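Local coordinates for insecticidal crystal protein Cry7Cal (Bacillus thuringiensis, PDB 5ZI1), which is an insecticidal three-domain delta-endotoxin active against a locust, and probably acts by binding receptors and forming pores in the insect gut membrane, at residues E213-F218 against S277-I282; A286-G291 against L432-E437. All coordinates share one frame; numbering follows the deposited sequence.

Overall arrangement
In this toxin portion of a longer protoxin, contact 1 joins the N-terminal helical domain to the beta-rich middle domain: helix 208-227 meets the start of helix 279-286. Contact 2 follows along the chain and lies wholly within the middle domain, where the end of that same short helix and the loop leading to strand 294-306 rest against strand 430-437, an outer strand of a three-stranded antiparallel sheet. The centres are about 14 Å apart, and N216 OD1 and I287 CD1 touch at 4.2 Å. Helix 279-286 therefore links both contacts, its first turn meeting the helical domain and its last residue strand 430-437, and so connects the interdomain contact to the sheet.

Contact 1 (E213-F218 against S277-I282); sequences ENYNRF and SEFVLI
The ring of Y215 offers one face to F279, whose CZ stands 3.4 Å above the ring plane, over its centre. F279 meets this face with its edge: Y215 CG lies in the plane of the phenyl ring, 3.6 Å from F279 CZ. With planes at 82° and centroids 4.8 Å apart, this is a T-shaped pair. F279 CE2 reaches further back, to 4.1 Å from Y215 CB. Both side chains start with CG anti to the backbone N (chi1 175° for Y215, -176° for F279), which carries each ring out into the gap between two helices whose nearest CA atoms, those of Y215 and F279, are still 10.1 Å apart. F279 opens its helix directly after the N-cap residue E278. W212 and K202 also pack on F279, and L198 of helix 169-202 on Y215. Elsewhere on helix 208-227, R217 NH1 forms a long salt bridge of 3.4 Å with E213 OE2 and another with D256, while N216 ND2 bonds to F254 O; the ties to D256 and F254 reach the second domain. Between the two segments themselves the contact is essentially aromatic, with no hydrogen bond: the slightly positive C-H edge of F279 meets the electron-rich face of Y215, a weak but directional attraction that joins the helical domain to the second domain.

Contact 2 (A286-G291 against L432-E437); sequences AIPKPG and LSYVSE
P288 lies over one face of the Y434 ring, the two side chains running past each other in opposite directions. P288 CG stands 3.8 Å from the ring centroid and 16° off the normal, a CH-pi contact displaced toward the rim, with Y434 CE2 nearest at 3.7 Å. The phenol end of Y434 is held elsewhere, by a hydrogen bond between its OH and that of Y335. Strand 430-437 edges the three-stranded sheet of the middle domain, with a classic beta bulge where S433 and Y434 face G451. S436 points toward the helix end, its CB in plane at the tyrosine ring's edge. S436 OG lies between its own backbone N and carbonyl carbon (chi1 60°), from where it donates to A286 O at 2.8 Å. The C=O...OG angle is 119°, the donor somewhat out of the carbonyl plane. A286 CA makes a weak, bent CA-H...O contact with E437 O at 3.5 Å, while the E437 carboxylate forms a salt bridge with R285. The serine thus gives the A286 carbonyl, at the C-terminal end of helix 279-286, a donor, and the weakly polarised C-H at P288 CG meets tyrosine's electron-rich face; together they fasten helix end and following loop to the strand.

Contact 1 (E213-F218 against S277-I282)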
loop_
_atom_site.group_PDB
_atom_site.type_symbol
_atom_site.label_atom_id
_atom_site.label_comp_id
_atom_site.label_asym_id
_atom_site.label_seq_id
_atom_site.Cartn_x
_atom_site.Cartn_y
_atom_site.Cartn_z
ATOM N N GLU A 213 -9.543 -4.918 -16.616
ATOM C CA GLU A 213 -10.085 -5.300 -15.318
ATOM C C GLU A 213 -9.218 -6.357 -14.645
ATOM O O GLU A 213 -8.903 -6.247 -13.456
ATOM C CB GLU A 213 -11.521 -5.795 -15.475
ATOM C CG GLU A 213 -12.147 -6.248 -14.177
ATOM C CD GLU A 213 -13.682 -6.260 -14.255
ATOM O OE1 GLU A 213 -14.300 -5.181 -14.404
ATOM O OE2 GLU A 213 -14.272 -7.354 -14.189
ATOM N N ASN A 214 -8.826 -7.393 -15.392
ATOM C CA ASN A 214 -7.988 -8.444 -14.821
ATOM C C ASN A 214 -6.621 -7.892 -14.441
ATOM O O ASN A 214 -6.031 -8.302 -13.438
ATOM C CB ASN A 214 -7.821 -9.597 -15.808
ATOM C CG ASN A 214 -9.127 -10.346 -16.087
ATOM O OD1 ASN A 214 -10.081 -10.296 -15.305
ATOM N ND2 ASN A 214 -9.159 -11.060 -17.211
ATOM N N TYR A 215 -6.108 -6.971 -15.246
ATOM C CA TYR A 215 -4.858 -6.300 -14.944
ATOM C C TYR A 215 -4.985 -5.494 -13.653
ATOM O O TYR A 215 -4.158 -5.613 -12.745
ATOM C CB TYR A 215 -4.502 -5.414 -16.128
ATOM C CG TYR A 215 -3.288 -4.527 -15.951
ATOM C CD1 TYR A 215 -3.396 -3.284 -15.332
ATOM C CD2 TYR A 215 -2.045 -4.910 -16.467
ATOM C CE1 TYR A 215 -2.319 -2.459 -15.218
ATOM C CE2 TYR A 215 -0.937 -4.084 -16.342
ATOM C CZ TYR A 215 -1.078 -2.868 -15.719
ATOM O OH TYR A 215 0.010 -2.044 -15.594
ATOM N N ASN A 216 -6.060 -4.712 -13.527
ATOM C CA ASN A 216 -6.216 -3.920 -12.319
ATOM C C ASN A 216 -6.474 -4.796 -11.102
ATOM O O ASN A 216 -6.034 -4.466 -9.989
ATOM C CB ASN A 216 -7.336 -2.908 -12.491
ATOM C CG ASN A 216 -7.465 -2.003 -11.295
ATOM O OD1 ASN A 216 -6.562 -1.180 -11.018
ATOM N ND2 ASN A 216 -8.570 -2.169 -10.540
ATOM N N ARG A 217 -7.165 -5.918 -11.286
ATOM C CA ARG A 217 -7.422 -6.790 -10.148
ATOM C C ARG A 217 -6.129 -7.380 -9.603
ATOM O O ARG A 217 -5.985 -7.567 -8.391
ATOM C CB ARG A 217 -8.386 -7.907 -10.534
ATOM C CG ARG A 217 -8.699 -8.820 -9.365
ATOM C CD ARG A 217 -9.729 -9.894 -9.699
ATOM N NE ARG A 217 -11.024 -9.327 -10.067
ATOM C CZ ARG A 217 -11.499 -9.313 -11.307
ATOM N NH1 ARG A 217 -12.691 -8.776 -11.559
ATOM N NH2 ARG A 217 -10.772 -9.839 -12.294
ATOM N N PHE A 218 -5.196 -7.723 -10.493
ATOM C CA PHE A 218 -3.902 -8.211 -10.054
ATOM C C PHE A 218 -3.161 -7.128 -9.286
ATOM O O PHE A 218 -2.667 -7.364 -8.176
ATOM C CB PHE A 218 -3.114 -8.671 -11.268
ATOM C CG PHE A 218 -1.730 -9.120 -10.968
ATOM C CD1 PHE A 218 -1.470 -10.425 -10.612
ATOM C CD2 PHE A 218 -0.664 -8.241 -11.098
ATOM C CE1 PHE A 218 -0.173 -10.841 -10.367
ATOM C CE2 PHE A 218 0.620 -8.652 -10.856
ATOM C CZ PHE A 218 0.872 -9.952 -10.490
ATOM N N SER A 277 -10.679 0.202 -27.130
ATOM C CA SER A 277 -9.908 -0.926 -27.627
ATOM C C SER A 277 -8.420 -0.765 -27.350
ATOM O O SER A 277 -7.652 -1.696 -27.600
ATOM C CB SER A 277 -10.155 -1.123 -29.131
ATOM O OG SER A 277 -9.752 0.017 -29.875
ATOM N N GLU A 278 -8.008 0.378 -26.815
ATOM C CA GLU A 278 -6.621 0.635 -26.474
ATOM C C GLU A 278 -6.431 0.566 -24.963
ATOM O O GLU A 278 -7.167 1.197 -24.198
ATOM C CB GLU A 278 -6.165 1.981 -27.044
ATOM C CG GLU A 278 -6.675 2.228 -28.460
ATOM C CD GLU A 278 -5.933 1.372 -29.501
ATOM O OE1 GLU A 278 -4.804 0.904 -29.221
ATOM O OE2 GLU A 278 -6.480 1.118 -30.600
ATOM N N PHE A 279 -5.450 -0.232 -24.542
ATOM C CA PHE A 279 -5.182 -0.409 -23.119
ATOM C C PHE A 279 -4.753 0.905 -22.472
ATOM O O PHE A 279 -5.254 1.277 -21.402
ATOM C CB PHE A 279 -4.116 -1.492 -22.941
ATOM C CG PHE A 279 -3.825 -1.845 -21.515
ATOM C CD1 PHE A 279 -2.927 -1.084 -20.759
ATOM C CD2 PHE A 279 -4.409 -2.958 -20.936
ATOM C CE1 PHE A 279 -2.650 -1.410 -19.443
ATOM C CE2 PHE A 279 -4.131 -3.294 -19.625
ATOM C CZ PHE A 279 -3.244 -2.521 -18.880
ATOM N N VAL A 280 -3.834 1.633 -23.116
ATOM C CA VAL A 280 -3.273 2.836 -22.496
ATOM C C VAL A 280 -4.356 3.885 -22.245
ATOM O O VAL A 280 -4.264 4.667 -21.287
ATOM C CB VAL A 280 -2.128 3.397 -23.361
ATOM C CG1 VAL A 280 -2.654 3.955 -24.669
ATOM C CG2 VAL A 280 -1.342 4.450 -22.600
ATOM N N LEU A 281 -5.396 3.920 -23.084
ATOM C CA LEU A 281 -6.470 4.888 -22.878
ATOM C C LEU A 281 -7.257 4.561 -21.615
ATOM O O LEU A 281 -7.511 5.439 -20.784
ATOM C CB LEU A 281 -7.385 4.932 -24.096
ATOM C CG LEU A 281 -6.685 5.498 -25.330
ATOM C CD1 LEU A 281 -7.676 5.664 -26.487
ATOM C CD2 LEU A 281 -5.995 6.805 -25.006
ATOM N N ILE A 282 -7.611 3.291 -21.433
ATOM C CA ILE A 282 -8.292 2.880 -20.212
ATOM C C ILE A 282 -7.438 3.201 -18.994
ATOM O O ILE A 282 -7.904 3.824 -18.032
ATOM C CB ILE A 282 -8.631 1.385 -20.274
ATOM C CG1 ILE A 282 -9.399 1.070 -21.562
ATOM C CG2 ILE A 282 -9.409 1.000 -19.038
ATOM C CD1 ILE A 282 -9.793 -0.410 -21.714
#

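Contact 2 (A286-G291 against L432-E437)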
loop_
_atom_site.group_PDB
_atom_site.type_symbol
_atom_site.label_atom_id
_atom_site.label_comp_id
_atom_site.label_asym_id
_atom_site.label_seq_id
_atom_site.Cartn_x
_atom_site.Cartn_y
_atom_site.Cartn_z
ATOM N N ALA A 286 -8.539 5.752 -16.055
ATOM C CA ALA A 286 -8.906 5.139 -14.784
ATOM C C ALA A 286 -7.940 5.463 -13.647
ATOM O O ALA A 286 -8.351 5.475 -12.486
ATOM C CB ALA A 286 -8.979 3.625 -14.936
ATOM N N ILE A 287 -6.662 5.669 -13.933
ATOM C CA ILE A 287 -5.619 5.710 -12.915
ATOM C C ILE A 287 -4.944 7.075 -12.964
ATOM O O ILE A 287 -4.137 7.350 -13.855
ATOM C CB ILE A 287 -4.597 4.582 -13.128
ATOM C CG1 ILE A 287 -5.338 3.240 -13.201
ATOM C CG2 ILE A 287 -3.521 4.605 -12.048
ATOM C CD1 ILE A 287 -6.003 2.846 -11.919
ATOM N N PRO A 288 -5.264 7.967 -12.025
ATOM C CA PRO A 288 -4.662 9.302 -12.038
ATOM C C PRO A 288 -3.158 9.207 -11.850
ATOM O O PRO A 288 -2.639 8.219 -11.333
ATOM C CB PRO A 288 -5.322 10.004 -10.850
ATOM C CG PRO A 288 -6.538 9.166 -10.524
ATOM C CD PRO A 288 -6.100 7.767 -10.834
ATOM N N LYS A 289 -2.460 10.246 -12.299
ATOM C CA LYS A 289 -1.013 10.321 -12.125
ATOM C C LYS A 289 -0.644 10.343 -10.641
ATOM O O LYS A 289 -1.406 10.842 -9.810
ATOM C CB LYS A 289 -0.452 11.569 -12.814
ATOM C CG LYS A 289 -0.513 11.516 -14.361
ATOM C CD LYS A 289 0.187 10.276 -14.939
ATOM C CE LYS A 289 -0.069 10.105 -16.448
ATOM N NZ LYS A 289 -1.259 9.230 -16.786
ATOM N N PRO A 290 0.521 9.808 -10.282
ATOM C CA PRO A 290 1.027 9.986 -8.913
ATOM C C PRO A 290 1.009 11.453 -8.511
ATOM O O PRO A 290 1.309 12.338 -9.313
ATOM C CB PRO A 290 2.466 9.462 -8.994
ATOM C CG PRO A 290 2.512 8.627 -10.228
ATOM C CD PRO A 290 1.543 9.242 -11.178
ATOM N N GLY A 291 0.656 11.715 -7.257
ATOM C CA GLY A 291 0.811 13.048 -6.716
ATOM C C GLY A 291 1.028 13.009 -5.218
ATOM O O GLY A 291 1.133 11.943 -4.606
ATOM N N LEU A 432 -12.349 5.585 0.944
ATOM C CA LEU A 432 -12.554 6.038 -0.423
ATOM C C LEU A 432 -11.727 7.282 -0.670
ATOM O O LEU A 432 -11.648 8.173 0.180
ATOM C CB LEU A 432 -14.029 6.323 -0.688
ATOM C CG LEU A 432 -14.496 6.702 -2.097
ATOM C CD1 LEU A 432 -14.380 5.560 -3.099
ATOM C CD2 LEU A 432 -15.968 7.139 -2.016
ATOM N N SER A 433 -11.089 7.342 -1.838
ATOM C CA SER A 433 -10.257 8.485 -2.155
ATOM C C SER A 433 -10.511 9.078 -3.523
ATOM O O SER A 433 -10.150 10.242 -3.738
ATOM C CB SER A 433 -8.760 8.122 -2.028
ATOM O OG SER A 433 -8.413 6.960 -2.786
ATOM N N TYR A 434 -11.131 8.357 -4.448
ATOM C CA TYR A 434 -11.204 8.890 -5.798
ATOM C C TYR A 434 -12.395 8.267 -6.510
ATOM O O TYR A 434 -12.915 7.230 -6.096
ATOM C CB TYR A 434 -9.887 8.627 -6.579
ATOM C CG TYR A 434 -9.714 9.601 -7.723
ATOM C CD1 TYR A 434 -9.195 10.870 -7.498
ATOM C CD2 TYR A 434 -10.142 9.284 -9.008
ATOM C CE1 TYR A 434 -9.081 11.796 -8.515
ATOM C CE2 TYR A 434 -10.026 10.209 -10.046
ATOM C CZ TYR A 434 -9.488 11.465 -9.784
ATOM O OH TYR A 434 -9.357 12.399 -10.791
ATOM N N VAL A 435 -12.816 8.916 -7.594
ATOM C CA VAL A 435 -13.765 8.333 -8.542
ATOM C C VAL A 435 -13.273 8.674 -9.939
ATOM O O VAL A 435 -13.385 9.829 -10.368
ATOM C CB VAL A 435 -15.203 8.848 -8.369
ATOM C CG1 VAL A 435 -16.141 7.997 -9.232
ATOM C CG2 VAL A 435 -15.628 8.872 -6.887
ATOM N N SER A 436 -12.755 7.684 -10.652
ATOM C CA SER A 436 -12.386 7.873 -12.040
ATOM C C SER A 436 -13.471 7.246 -12.913
ATOM O O SER A 436 -14.586 6.990 -12.452
ATOM C CB SER A 436 -11.005 7.266 -12.300
ATOM O OG SER A 436 -11.029 5.885 -12.005
ATOM N N GLU A 437 -13.152 6.970 -14.168
ATOM C CA GLU A 437 -14.102 6.303 -15.033
ATOM C C GLU A 437 -13.338 5.465 -16.048
ATOM O O GLU A 437 -12.113 5.576 -16.197
ATOM C CB GLU A 437 -15.000 7.303 -15.745
ATOM C CG GLU A 437 -14.257 8.098 -16.761
ATOM C CD GLU A 437 -15.016 9.300 -17.248
ATOM O OE1 GLU A 437 -14.580 9.897 -18.259
ATOM O OE2 GLU A 437 -16.033 9.663 -16.611
#